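PDB 4OVJ: extracellular solute-binding protein family 1 from Alicyclobacillus acidocaldarius subsp. acidocaldarius, which probably binds an extracellular solute and delivers it to an ABC-type importer, as other family 1 solute-binding proteins do. Local coordinates for residues D83-Y89 and S295-Y301; I112-S116 and V335-V339; R340-M344 and F356-N360. All blocks are in the same frame, centred on the assembly; numbering follows the deposited sequence. Where two conformers were deposited one is given.

Interactions 2 and 3 adjoin through helix 337-345, and interaction 1 lies apart from them. Interaction 1 pairs two strands of the central sheet. Interaction 2 joins the 112-116 turn to the start of helix 337-345, and interaction 3 packs the same helix against helix 350-365. The centres of interactions 2 and 3 are 10 Å apart, and these two touch: Arg340 NH1 of interaction 3 lies 3.0 Å from Val335 O of interaction 2, a probable but weak hydrogen bond. The centre of interaction 1 is 17 Å from that of interaction 2 and 23 Å from that of interaction 3. None of these contacts itself identifies the solute-binding pocket.

Interaction 1 (D83-Y89 and S295-Y301); sequences DIMQMDY and SQFWSIY
Strands 84-87 and 297-300 run antiparallel, their axes 4.6 Å apart at 146°. The backbone is extended from Ile84 to Asp88 and from Gln296 to Tyr301; Asp83, Tyr89 and Ser295 have helix-like angles. Ile84-Ile300 and Gln86-Trp298 are non-hydrogen-bonded pairs. Met85-Ser299 and Met87-Phe297 are hydrogen-bonded pairs. Met85 N donates to Ser299 O (2.8 Å), and Ser299 N to Met85 O (2.9 Å). Met87 N to Phe297 O and Phe297 N to Met87 O are both 2.8 Å. Tyr301 N closes the end on Asp83 O (2.9 Å).

On one face, small Ser299 leaves a hollow between two selenomethionines. Met87 CB fills part of it, 3.5 Å from Ser299 OG. Met85 (m, t, m) lays CE against Tyr301 CB at 3.7 Å. The Phe297 ring (chi1 m) runs beside Tyr89, with CE1 3.9 Å from Tyr89 CB. On the other face, Gln86 (t, t) brings OE1 to 3.3 Å from Trp298 CZ3. Water 1 bridges Gln86 NE2 (3.3 Å) and Gln296 NE2 (2.8 Å), while Arg331 binds both OE1 atoms.

The pairing matches the β2-β1-β3-βn-β4 order of type II periplasmic binding proteins. Strand 84-87 is flanked by strand 25-31, and strand 293-300 by strand 128-144. Helix 65-77 packs on Met85, and helix 307-319 on Ile84, Trp298 and Ile300.

Interaction 2 (I112-S116 and V335-V339); sequences ISTIS and VSSSV
Ser337 N donates to Thr114 O at 2.9 Å, with an angle of 161°. This is the strongest bond between the loop 112-116 and the segment 335-339. It satisfies a backbone NH in the first turn of helix 337-345. The same Thr114 O receives a CA-H...O contact from Ser336 CA at 3.6 Å. Two waters extend the link. Water 3 connects Ser113 O (3.0 Å) with Ser337 OG (2.9 Å). Water 4 accepts from Ser116 N (3.1 Å) and donates to Val335 O (3.0 Å).

Ser336 is the N-cap of the helix. Its t rotamer sets OG to accept from Ser338 N (3.2 Å) and Val339 N (3.3 Å), both weakly. Asn319, at the end of helix 307-319, offers OD1 to both Ser336 OG and Thr114 OG1, so one side chain serves both segments. The loop side is a type I beta turn from Ile112 to Ile115, closed by Ile115 N to Ile112 O at 3.1 Å. The contact is thus a turn carbonyl meeting a helix N-terminus, and it joins the entry to helix 117-121 with the entry to helix 337-345.

Thr114 and Ser336 have the closest CA atoms, 4.9 Å apart. Thr114 (chi1 p) points toward the helix start. Its CB lies 3.4 Å from Ser336 OG and its CG2 3.6 Å from Ser338 OG. Further in, Ile115 CG2 (m, t) meets Val335 CG2 (p) at 3.9 Å. Ile115 also packs on Leu120 and Ile132, and Val335 on Val119, Leu136 and Leu318.

Interaction 3 (R340-M344 and F356-N360); sequences RTQLM and FQLVN
Phe356, Arg340 and Met344 carry most of this contact. Helix segments 340-344 and 356-360 run nearly antiparallel at 153°, with axes 11.1 Å apart. They belong to consecutive helices, 337-345 and 350-365, which form a helical hairpin around a short connection. The Phe356 ring (chi1 m, chi2 21°) bridges the wide gap. Arg340 CG lies over one ring face, and Leu343 CB meets the ring edge at CE2, 3.8 Å away. Arg340 CB is 3.8 Å from Phe356 CD2. Selenomethionine Met344 (chi2 t, chi3 m) brings SE to 3.6 Å from Phe356 CB. Ile333 and Pro334 also pack on Phe356.

Arg340 (m, t, m) turns its guanidinium edge to Asn360. NE and NH2 both donate to Asn360 OD1, at 2.8 and 3.0 Å. NH1 turns to Pro334 O. The arginine therefore does two jobs: its aliphatic part packs on the aromatic ring, and its charged end is met by neutral carbonyl oxygens.

Interaction 1 (D83-Y89 and S295-Y301)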
ATOM      1  N   ASP A  83       7.189   1.997  25.443  1.00  8.62           N
ATOM      2  CA  ASP A  83       8.309   2.739  24.861  1.00  8.65           C
ATOM      3  C   ASP A  83       8.301   2.747  23.347  1.00  7.94           C
ATOM      4  O   ASP A  83       8.626   3.755  22.738  1.00  7.97           O
ATOM      5  CB  ASP A  83       9.641   2.175  25.332  1.00  9.33           C
ATOM      6  CG  ASP A  83       9.809   2.290  26.826  1.00 11.00           C
ATOM      7  OD1 ASP A  83       9.844   3.432  27.342  1.00 13.15           O
ATOM      8  OD2 ASP A  83       9.868   1.236  27.484  1.00 13.25           O
ATOM      9  N   ILE A  84       7.983   1.602  22.748  0.50  8.17           N
ATOM     10  CA  ILE A  84       7.841   1.497  21.301  0.50  8.56           C
ATOM     11  C   ILE A  84       6.414   1.064  20.991  0.50  8.27           C
ATOM     12  O   ILE A  84       5.877   0.157  21.632  0.50  8.04           O
ATOM     13  CB  ILE A  84       8.829   0.487  20.693  0.50  9.82           C
ATOM     14  CG1 ILE A  84      10.276   0.905  20.987  0.50 11.02           C
ATOM     15  CG2 ILE A  84       8.601   0.365  19.190  0.50 10.48           C
ATOM     16  CD1 ILE A  84      10.849   0.266  22.234  0.50 11.87           C
HETATM   17  N   MSE A  85       5.809   1.737  20.017  0.50  8.41           N
HETATM   18  CA  MSE A  85       4.411   1.548  19.671  0.50  9.23           C
HETATM   19  C   MSE A  85       4.324   1.327  18.197  0.50  8.30           C
HETATM   20  O   MSE A  85       4.794   2.147  17.405  0.50  8.79           O
HETATM   21  CB  MSE A  85       3.597   2.807  19.977  0.50 10.97           C
HETATM   22  CG  MSE A  85       3.141   2.886  21.431  0.50 11.83           C
HETATM   23 SE   MSE A  85       2.326   4.654  21.789  0.50 14.64          SE
HETATM   24  CE  MSE A  85       4.007   5.569  22.229  0.50 12.01           C
ATOM     25  N   GLN A  86       3.709   0.228  17.800  1.00  7.90           N
ATOM     26  CA  GLN A  86       3.302   0.081  16.415  1.00  8.35           C
ATOM     27  C   GLN A  86       2.157   1.088  16.197  1.00  8.75           C
ATOM     28  O   GLN A  86       1.282   1.247  17.053  1.00  9.04           O
ATOM     29  CB  GLN A  86       2.890  -1.350  16.117  1.00  8.86           C
ATOM     30  CG  GLN A  86       2.851  -1.720  14.651  1.00  9.57           C
ATOM     31  CD  GLN A  86       2.651  -3.210  14.517  1.00  9.92           C
ATOM     32  OE1 GLN A  86       3.590  -3.996  14.619  1.00 12.29           O
ATOM     33  NE2 GLN A  86       1.426  -3.608  14.353  1.00 11.85           N
HETATM   34  N   MSE A  87       2.211   1.810  15.084  1.00  8.59           N
HETATM   35  CA  MSE A  87       1.302   2.921  14.826  1.00  9.97           C
HETATM   36  C   MSE A  87       0.732   2.770  13.444  1.00  9.44           C
HETATM   37  O   MSE A  87       1.342   2.157  12.569  1.00  9.01           O
HETATM   38  CB  MSE A  87       2.093   4.209  15.020  1.00 12.72           C
HETATM   39  CG  MSE A  87       1.332   5.517  14.812  1.00 13.02           C
HETATM   40 SE   MSE A  87      -0.194   5.729  16.032  1.00 15.27          SE
HETATM   41  CE  MSE A  87       0.520   5.126  17.761  1.00 15.38           C
ATOM     42  N   ASP A  88      -0.459   3.323  13.256  1.00 10.22           N
ATOM     43  CA  ASP A  88      -1.144   3.289  11.981  1.00 10.31           C
ATOM     44  C   ASP A  88      -1.329   4.704  11.424  1.00  9.72           C
ATOM     45  O   ASP A  88      -1.476   5.680  12.171  1.00 10.56           O
ATOM     46  CB  ASP A  88      -2.508   2.634  12.099  1.00 11.91           C
ATOM     47  CG  ASP A  88      -3.145   2.384  10.727  1.00 14.01           C
ATOM     48  OD1 ASP A  88      -2.690   1.456  10.011  1.00 19.97           O
ATOM     49  OD2 ASP A  88      -4.091   3.119  10.359  1.00 17.65           O
ATOM     50  N   TYR A  89      -1.339   4.795  10.100  1.00  9.52           N
ATOM     51  CA  TYR A  89      -1.529   6.069   9.398  1.00 10.36           C
ATOM     52  C   TYR A  89      -2.781   6.821   9.849  1.00 10.81           C
ATOM     53  O   TYR A  89      -2.769   8.053   9.931  1.00 15.14           O
ATOM     54  CB  TYR A  89      -1.559   5.818   7.885  1.00 10.52           C
ATOM     55  CG  TYR A  89      -1.354   7.040   7.018  1.00 10.30           C
ATOM     56  CD1 TYR A  89      -0.321   7.941   7.265  1.00 10.11           C
ATOM     57  CD2 TYR A  89      -2.185   7.280   5.931  1.00 10.22           C
ATOM     58  CE1 TYR A  89      -0.131   9.057   6.466  1.00 10.14           C
ATOM     59  CE2 TYR A  89      -2.007   8.385   5.120  1.00 10.80           C
ATOM     60  CZ  TYR A  89      -0.980   9.281   5.392  1.00  9.53           C
ATOM     61  OH  TYR A  89      -0.809  10.383   4.590  1.00 10.83           O
ATOM     62  N   SER A 295       2.465   0.241   5.361  1.00 10.44           N
ATOM     63  CA  SER A 295       1.566  -0.724   5.976  1.00 10.84           C
ATOM     64  C   SER A 295       1.240  -0.307   7.406  1.00 10.38           C
ATOM     65  O   SER A 295       0.098  -0.384   7.854  1.00 11.23           O
ATOM     66  CB  SER A 295       2.211  -2.100   5.989  1.00 12.58           C
ATOM     67  OG  SER A 295       2.542  -2.471   4.665  1.00 18.70           O
ATOM     68  N   GLN A 296       2.284   0.092   8.109  1.00 10.55           N
ATOM     69  CA  GLN A 296       2.232   0.458   9.519  1.00  9.97           C
ATOM     70  C   GLN A 296       3.494   1.244   9.789  1.00  8.26           C
ATOM     71  O   GLN A 296       4.310   1.419   8.893  1.00  8.50           O
ATOM     72  CB  GLN A 296       2.217  -0.755  10.464  1.00 13.32           C
ATOM     73  CG  GLN A 296       1.608  -2.041   9.970  1.00 16.02           C
ATOM     74  CD  GLN A 296       1.862  -3.186  10.918  1.00 16.07           C
ATOM     75  OE1 GLN A 296       2.936  -3.269  11.545  1.00 16.78           O
ATOM     76  NE2 GLN A 296       0.897  -4.075  11.033  1.00 17.88           N
ATOM     77  N   PHE A 297       3.653   1.710  11.017  1.00  7.49           N
ATOM     78  CA  PHE A 297       4.798   2.505  11.434  1.00  7.98           C
ATOM     79  C   PHE A 297       5.334   2.005  12.763  1.00  7.95           C
ATOM     80  O   PHE A 297       4.580   1.491  13.587  1.00  8.66           O
ATOM     81  CB  PHE A 297       4.415   3.972  11.677  1.00  8.49           C
ATOM     82  CG  PHE A 297       3.921   4.698  10.477  1.00  8.36           C
ATOM     83  CD1 PHE A 297       2.611   4.543  10.054  1.00  9.52           C
ATOM     84  CD2 PHE A 297       4.744   5.593   9.796  1.00  7.61           C
ATOM     85  CE1 PHE A 297       2.147   5.206   8.934  1.00  9.89           C
ATOM     86  CE2 PHE A 297       4.269   6.276   8.690  1.00  8.26           C
ATOM     87  CZ  PHE A 297       2.975   6.069   8.250  1.00  9.24           C
ATOM     88  N   TRP A 298       6.632   2.215  12.983  1.00  8.44           N
ATOM     89  CA  TRP A 298       7.213   2.152  14.315  1.00  7.94           C
ATOM     90  C   TRP A 298       7.288   3.574  14.865  1.00  7.60           C
ATOM     91  O   TRP A 298       7.809   4.467  14.204  1.00  7.51           O
ATOM     92  CB  TRP A 298       8.627   1.577  14.306  1.00  9.22           C
ATOM     93  CG  TRP A 298       8.792   0.250  13.665  1.00  9.69           C
ATOM     94  CD1 TRP A 298       9.693  -0.055  12.694  1.00 10.94           C
ATOM     95  CD2 TRP A 298       8.061  -0.955  13.929  1.00  9.66           C
ATOM     96  NE1 TRP A 298       9.583  -1.371  12.342  1.00 10.97           N
ATOM     97  CE2 TRP A 298       8.586  -1.950  13.080  1.00 10.30           C
ATOM     98  CE3 TRP A 298       7.014  -1.293  14.795  1.00  9.30           C
ATOM     99  CZ2 TRP A 298       8.093  -3.247  13.066  1.00 10.11           C
ATOM    100  CZ3 TRP A 298       6.537  -2.587  14.785  1.00  9.77           C
ATOM    101  CH2 TRP A 298       7.079  -3.546  13.932  1.00 10.07           C
ATOM    102  N   SER A 299       6.792   3.754  16.088  1.00  7.32           N
ATOM    103  CA  SER A 299       6.865   5.024  16.788  1.00  7.01           C
ATOM    104  C   SER A 299       7.439   4.781  18.195  1.00  6.82           C
ATOM    105  O   SER A 299       7.390   3.665  18.726  1.00  8.07           O
ATOM    106  CB  SER A 299       5.474   5.650  16.886  1.00  7.38           C
ATOM    107  OG  SER A 299       4.954   6.054  15.619  1.00  7.96           O
ATOM    108  N   ILE A 300       7.981   5.833  18.780  1.00  6.27           N
ATOM    109  CA  ILE A 300       8.553   5.788  20.113  1.00  6.97           C
ATOM    110  C   ILE A 300       7.803   6.778  21.005  1.00  6.85           C
ATOM    111  O   ILE A 300       7.463   7.879  20.577  1.00  7.26           O
ATOM    112  CB  ILE A 300      10.058   6.115  20.078  1.00  7.67           C
ATOM    113  CG1 ILE A 300      10.804   5.078  19.246  1.00  8.56           C
ATOM    114  CG2 ILE A 300      10.662   6.174  21.490  1.00  7.72           C
ATOM    115  CD1 ILE A 300      12.259   5.402  18.984  1.00  9.34           C
ATOM    116  N   TYR A 301       7.563   6.378  22.253  1.00  7.55           N
ATOM    117  CA  TYR A 301       6.908   7.241  23.230  1.00  7.64           C
ATOM    118  C   TYR A 301       7.738   8.490  23.485  1.00  7.88           C
ATOM    119  O   TYR A 301       8.935   8.396  23.757  1.00  7.98           O
ATOM    120  CB  TYR A 301       6.738   6.473  24.533  1.00  8.46           C
ATOM    121  CG  TYR A 301       5.972   7.157  25.637  1.00  9.42           C
ATOM    122  CD1 TYR A 301       4.909   8.005  25.367  1.00 10.56           C
ATOM    123  CD2 TYR A 301       6.285   6.891  26.969  1.00 11.40           C
ATOM    124  CE1 TYR A 301       4.195   8.607  26.396  1.00 12.21           C
ATOM    125  CE2 TYR A 301       5.574   7.472  27.999  1.00 13.65           C
ATOM    126  CZ  TYR A 301       4.534   8.327  27.714  1.00 13.67           C
ATOM    127  OH  TYR A 301       3.838   8.904  28.757  1.00 17.10           O
TER
HETATM  128  O   HOH W   1       0.752  -6.325  12.657  1.00 18.83           O
HETATM  129  O   HOH W   2      -0.479   2.515   8.571  1.00 15.93           O

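Interaction 2 (I112-S116 and V335-V339)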
ATOM      1  N   ILE A 112      18.100   6.091   8.320  1.00 13.46           N
ATOM      2  CA  ILE A 112      17.027   6.299   7.364  1.00 13.83           C
ATOM      3  C   ILE A 112      17.533   6.455   5.939  1.00 14.25           C
ATOM      4  O   ILE A 112      16.739   6.708   5.042  1.00 15.35           O
ATOM      5  CB  ILE A 112      16.133   7.494   7.739  1.00 15.85           C
ATOM      6  CG1 ILE A 112      16.962   8.798   7.785  1.00 19.17           C
ATOM      7  CG2 ILE A 112      15.409   7.172   9.034  1.00 17.25           C
ATOM      8  CD1 ILE A 112      16.142  10.060   7.723  1.00 24.58           C
ATOM      9  N   SER A 113      18.835   6.248   5.728  1.00 13.62           N
ATOM     10  CA  SER A 113      19.429   6.326   4.385  1.00 15.36           C
ATOM     11  C   SER A 113      18.939   5.195   3.474  1.00 13.92           C
ATOM     12  O   SER A 113      19.068   5.278   2.247  1.00 16.22           O
ATOM     13  CB  SER A 113      20.965   6.316   4.474  1.00 16.03           C
ATOM     14  OG  SER A 113      21.463   5.018   4.784  1.00 18.92           O
ATOM     15  N   THR A 114      18.362   4.164   4.088  1.00 12.97           N
ATOM     16  CA  THR A 114      17.842   2.983   3.413  1.00 11.49           C
ATOM     17  C   THR A 114      16.364   3.123   3.047  1.00 10.99           C
ATOM     18  O   THR A 114      15.779   2.203   2.473  1.00 11.45           O
ATOM     19  CB  THR A 114      17.971   1.762   4.343  1.00 12.12           C
ATOM     20  OG1 THR A 114      17.361   2.071   5.611  1.00 12.10           O
ATOM     21  CG2 THR A 114      19.449   1.380   4.548  1.00 13.07           C
ATOM     22  N   ILE A 115      15.764   4.259   3.391  1.00 10.66           N
ATOM     23  CA  ILE A 115      14.332   4.476   3.221  1.00 11.44           C
ATOM     24  C   ILE A 115      14.150   5.660   2.279  1.00 11.51           C
ATOM     25  O   ILE A 115      14.875   6.636   2.378  1.00 12.98           O
ATOM     26  CB  ILE A 115      13.660   4.754   4.590  1.00 11.55           C
ATOM     27  CG1 ILE A 115      13.894   3.557   5.518  1.00 13.33           C
ATOM     28  CG2 ILE A 115      12.177   5.031   4.420  1.00 13.06           C
ATOM     29  CD1 ILE A 115      13.360   3.720   6.923  1.00 15.44           C
ATOM     30  N   SER A 116      13.185   5.569   1.370  0.50 11.89           N
ATOM     31  CA  SER A 116      12.949   6.646   0.424  0.50 13.39           C
ATOM     32  C   SER A 116      12.361   7.861   1.113  0.50 11.96           C
ATOM     33  O   SER A 116      11.522   7.728   2.006  0.50 11.00           O
ATOM     34  CB  SER A 116      12.016   6.197  -0.690  0.50 15.71           C
ATOM     35  OG  SER A 116      12.776   5.686  -1.761  0.50 20.27           O
ATOM     36  N   VAL A 335      10.811  -2.186   4.200  1.00  9.58           N
ATOM     37  CA  VAL A 335      11.015  -0.782   3.909  1.00  9.55           C
ATOM     38  C   VAL A 335      12.471  -0.430   3.571  1.00  9.22           C
ATOM     39  O   VAL A 335      12.730   0.505   2.826  1.00  9.34           O
ATOM     40  CB  VAL A 335      10.494   0.079   5.080  1.00 10.48           C
ATOM     41  CG1 VAL A 335      11.310  -0.157   6.341  1.00 11.04           C
ATOM     42  CG2 VAL A 335      10.477   1.542   4.691  1.00 11.22           C
ATOM     43  N   SER A 336      13.411  -1.190   4.119  1.00  9.56           N
ATOM     44  CA  SER A 336      14.836  -0.882   4.010  1.00  9.46           C
ATOM     45  C   SER A 336      15.449  -1.447   2.742  1.00  9.50           C
ATOM     46  O   SER A 336      15.321  -2.636   2.486  1.00  9.13           O
ATOM     47  CB  SER A 336      15.602  -1.474   5.196  1.00  9.82           C
ATOM     48  OG  SER A 336      16.997  -1.451   4.950  1.00 10.52           O
ATOM     49  N   SER A 337      16.147  -0.609   1.991  1.00 10.22           N
ATOM     50  CA  SER A 337      16.832  -1.067   0.775  1.00 11.33           C
ATOM     51  C   SER A 337      17.899  -2.120   1.081  1.00 12.11           C
ATOM     52  O   SER A 337      18.095  -3.058   0.297  1.00 15.01           O
ATOM     53  CB  SER A 337      17.468   0.108   0.035  1.00 12.32           C
ATOM     54  OG  SER A 337      18.395   0.814   0.858  1.00 13.28           O
ATOM     55  N   SER A 338      18.572  -1.995   2.219  1.00 12.81           N
ATOM     56  CA  SER A 338      19.617  -2.973   2.571  1.00 15.35           C
ATOM     57  C   SER A 338      19.005  -4.341   2.890  1.00 13.86           C
ATOM     58  O   SER A 338      19.535  -5.369   2.479  1.00 14.80           O
ATOM     59  CB  SER A 338      20.525  -2.460   3.701  1.00 17.91           C
ATOM     60  OG  SER A 338      19.799  -2.224   4.885  1.00 21.78           O
ATOM     61  N   VAL A 339      17.860  -4.351   3.575  1.00 12.58           N
ATOM     62  CA  VAL A 339      17.168  -5.597   3.898  1.00 12.19           C
ATOM     63  C   VAL A 339      16.664  -6.244   2.615  1.00 12.26           C
ATOM     64  O   VAL A 339      16.834  -7.442   2.415  1.00 14.48           O
ATOM     65  CB  VAL A 339      16.014  -5.369   4.894  1.00 12.71           C
ATOM     66  CG1 VAL A 339      15.138  -6.600   5.016  1.00 14.30           C
ATOM     67  CG2 VAL A 339      16.574  -4.967   6.244  1.00 14.13           C
TER
HETATM   68  O   HOH W   3      18.342   3.557  -0.074  1.00 27.04           O
HETATM   69  O   HOH W   4      11.742   2.880   1.366  1.00 10.64           O

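Interaction 3 (R340-M344 and F356-N360)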
ATOM      1  N   ARG A 340      16.060  -5.456   1.733  1.00 11.44           N
ATOM      2  CA  ARG A 340      15.606  -6.004   0.449  1.00 13.48           C
ATOM      3  C   ARG A 340      16.764  -6.639  -0.321  1.00 15.30           C
ATOM      4  O   ARG A 340      16.630  -7.756  -0.845  1.00 15.28           O
ATOM      5  CB  ARG A 340      14.914  -4.952  -0.401  1.00 13.35           C
ATOM      6  CG  ARG A 340      13.549  -4.533   0.143  1.00 12.44           C
ATOM      7  CD  ARG A 340      12.708  -3.789  -0.882  1.00 12.84           C
ATOM      8  NE  ARG A 340      13.378  -2.606  -1.384  1.00 11.32           N
ATOM      9  CZ  ARG A 340      13.429  -1.431  -0.759  1.00 11.68           C
ATOM     10  NH1 ARG A 340      12.817  -1.234   0.411  1.00 12.58           N
ATOM     11  NH2 ARG A 340      14.099  -0.440  -1.302  1.00 11.11           N
ATOM     12  N   THR A 341      17.900  -5.940  -0.372  1.00 14.93           N
ATOM     13  CA  THR A 341      19.084  -6.454  -1.093  1.00 18.03           C
ATOM     14  C   THR A 341      19.541  -7.799  -0.524  1.00 18.14           C
ATOM     15  O   THR A 341      19.790  -8.761  -1.272  1.00 22.63           O
ATOM     16  CB  THR A 341      20.236  -5.424  -1.094  1.00 19.28           C
ATOM     17  OG1 THR A 341      19.818  -4.247  -1.794  1.00 20.43           O
ATOM     18  CG2 THR A 341      21.486  -5.980  -1.794  1.00 21.17           C
ATOM     19  N   GLN A 342      19.632  -7.873   0.796  1.00 17.70           N
ATOM     20  CA  GLN A 342      20.101  -9.083   1.456  1.00 22.99           C
ATOM     21  C   GLN A 342      19.091 -10.232   1.355  1.00 22.76           C
ATOM     22  O   GLN A 342      19.482 -11.394   1.219  1.00 26.00           O
ATOM     23  CB  GLN A 342      20.500  -8.772   2.902  1.00 24.58           C
ATOM     24  CG  GLN A 342      21.686  -7.815   2.947  1.00 30.44           C
ATOM     25  CD  GLN A 342      22.119  -7.434   4.350  1.00 38.61           C
ATOM     26  OE1 GLN A 342      21.974  -6.282   4.768  1.00 44.52           O
ATOM     27  NE2 GLN A 342      22.668  -8.397   5.081  1.00 45.94           N
ATOM     28  N   LEU A 343      17.800  -9.920   1.390  1.00 19.87           N
ATOM     29  CA  LEU A 343      16.781 -10.959   1.248  1.00 19.03           C
ATOM     30  C   LEU A 343      16.656 -11.441  -0.213  1.00 22.29           C
ATOM     31  O   LEU A 343      16.320 -12.619  -0.459  1.00 25.29           O
ATOM     32  CB  LEU A 343      15.426 -10.493   1.775  1.00 19.34           C
ATOM     33  CG  LEU A 343      15.251 -10.359   3.290  1.00 20.68           C
ATOM     34  CD1 LEU A 343      13.865  -9.803   3.552  1.00 22.26           C
ATOM     35  CD2 LEU A 343      15.415 -11.665   4.045  1.00 24.23           C
HETATM   36  N   MSE A 344      16.933 -10.548  -1.169  1.00 19.69           N
HETATM   37  CA  MSE A 344      16.986 -10.929  -2.602  1.00 24.27           C
HETATM   38  C   MSE A 344      18.091 -11.918  -2.855  1.00 29.14           C
HETATM   39  O   MSE A 344      17.926 -12.853  -3.660  1.00 31.16           O
HETATM   40  CB  MSE A 344      17.171  -9.716  -3.532  1.00 25.95           C
HETATM   41  CG  MSE A 344      15.793  -9.210  -3.940  1.00 36.15           C
HETATM   42 SE   MSE A 344      15.793  -7.605  -5.095  1.00 53.69          SE
HETATM   43  CE  MSE A 344      16.692  -6.274  -3.956  1.00 35.26           C
ATOM     44  N   PHE A 356      10.303  -7.285  -5.025  1.00 11.73           N
ATOM     45  CA  PHE A 356      11.336  -6.390  -4.490  1.00 12.39           C
ATOM     46  C   PHE A 356      11.909  -5.522  -5.606  1.00 11.62           C
ATOM     47  O   PHE A 356      12.127  -4.323  -5.423  1.00 13.96           O
ATOM     48  CB  PHE A 356      12.475  -7.171  -3.824  1.00 12.30           C
ATOM     49  CG  PHE A 356      12.142  -7.744  -2.476  1.00 12.89           C
ATOM     50  CD1 PHE A 356      10.835  -7.954  -2.065  1.00 14.63           C
ATOM     51  CD2 PHE A 356      13.169  -8.114  -1.611  1.00 16.08           C
ATOM     52  CE1 PHE A 356      10.566  -8.509  -0.830  1.00 16.83           C
ATOM     53  CE2 PHE A 356      12.891  -8.672  -0.377  1.00 15.86           C
ATOM     54  CZ  PHE A 356      11.593  -8.857   0.015  1.00 16.92           C
ATOM     55  N   GLN A 357      12.155  -6.124  -6.766  1.00 12.45           N
ATOM     56  CA  GLN A 357      12.686  -5.371  -7.901  1.00 13.16           C
ATOM     57  C   GLN A 357      11.707  -4.300  -8.360  1.00 10.91           C
ATOM     58  O   GLN A 357      12.095  -3.189  -8.686  1.00 12.81           O
ATOM     59  CB  GLN A 357      13.007  -6.297  -9.066  1.00 16.23           C
ATOM     60  CG  GLN A 357      14.225  -7.172  -8.821  1.00 21.62           C
ATOM     61  CD  GLN A 357      14.412  -8.241  -9.884  1.00 28.28           C
ATOM     62  OE1 GLN A 357      13.473  -8.604 -10.598  1.00 29.55           O
ATOM     63  NE2 GLN A 357      15.631  -8.759  -9.986  1.00 35.61           N
ATOM     64  N   LEU A 358      10.426  -4.646  -8.400  1.00 10.38           N
ATOM     65  CA  LEU A 358       9.409  -3.679  -8.806  1.00  9.88           C
ATOM     66  C   LEU A 358       9.363  -2.524  -7.798  1.00 10.06           C
ATOM     67  O   LEU A 358       9.323  -1.353  -8.190  1.00  9.80           O
ATOM     68  CB  LEU A 358       8.045  -4.369  -8.904  1.00 10.63           C
ATOM     69  CG  LEU A 358       6.824  -3.619  -9.454  1.00 11.68           C
ATOM     70  CD1 LEU A 358       6.235  -2.641  -8.461  1.00 13.09           C
ATOM     71  CD2 LEU A 358       7.141  -2.940 -10.778  1.00 13.31           C
ATOM     72  N   VAL A 359       9.393  -2.845  -6.506  1.00  9.55           N
ATOM     73  CA  VAL A 359       9.333  -1.788  -5.490  1.00  9.51           C
ATOM     74  C   VAL A 359      10.552  -0.869  -5.630  1.00  9.44           C
ATOM     75  O   VAL A 359      10.423   0.340  -5.533  1.00  9.09           O
ATOM     76  CB  VAL A 359       9.158  -2.351  -4.069  1.00 11.55           C
ATOM     77  CG1 VAL A 359       9.259  -1.258  -3.014  1.00 12.14           C
ATOM     78  CG2 VAL A 359       7.789  -3.007  -3.922  1.00 14.09           C
ATOM     79  N   ASN A 360      11.727  -1.416  -5.918  1.00  9.59           N
ATOM     80  CA  ASN A 360      12.882  -0.558  -6.143  1.00 11.11           C
ATOM     81  C   ASN A 360      12.668   0.439  -7.290  1.00 10.56           C
ATOM     82  O   ASN A 360      13.062   1.586  -7.188  1.00 12.09           O
ATOM     83  CB  ASN A 360      14.145  -1.391  -6.362  1.00 13.07           C
ATOM     84  CG  ASN A 360      14.615  -2.086  -5.088  1.00 15.30           C
ATOM     85  OD1 ASN A 360      14.200  -1.747  -3.973  1.00 16.98           O
ATOM     86  ND2 ASN A 360      15.505  -3.058  -5.246  1.00 20.64           N
TER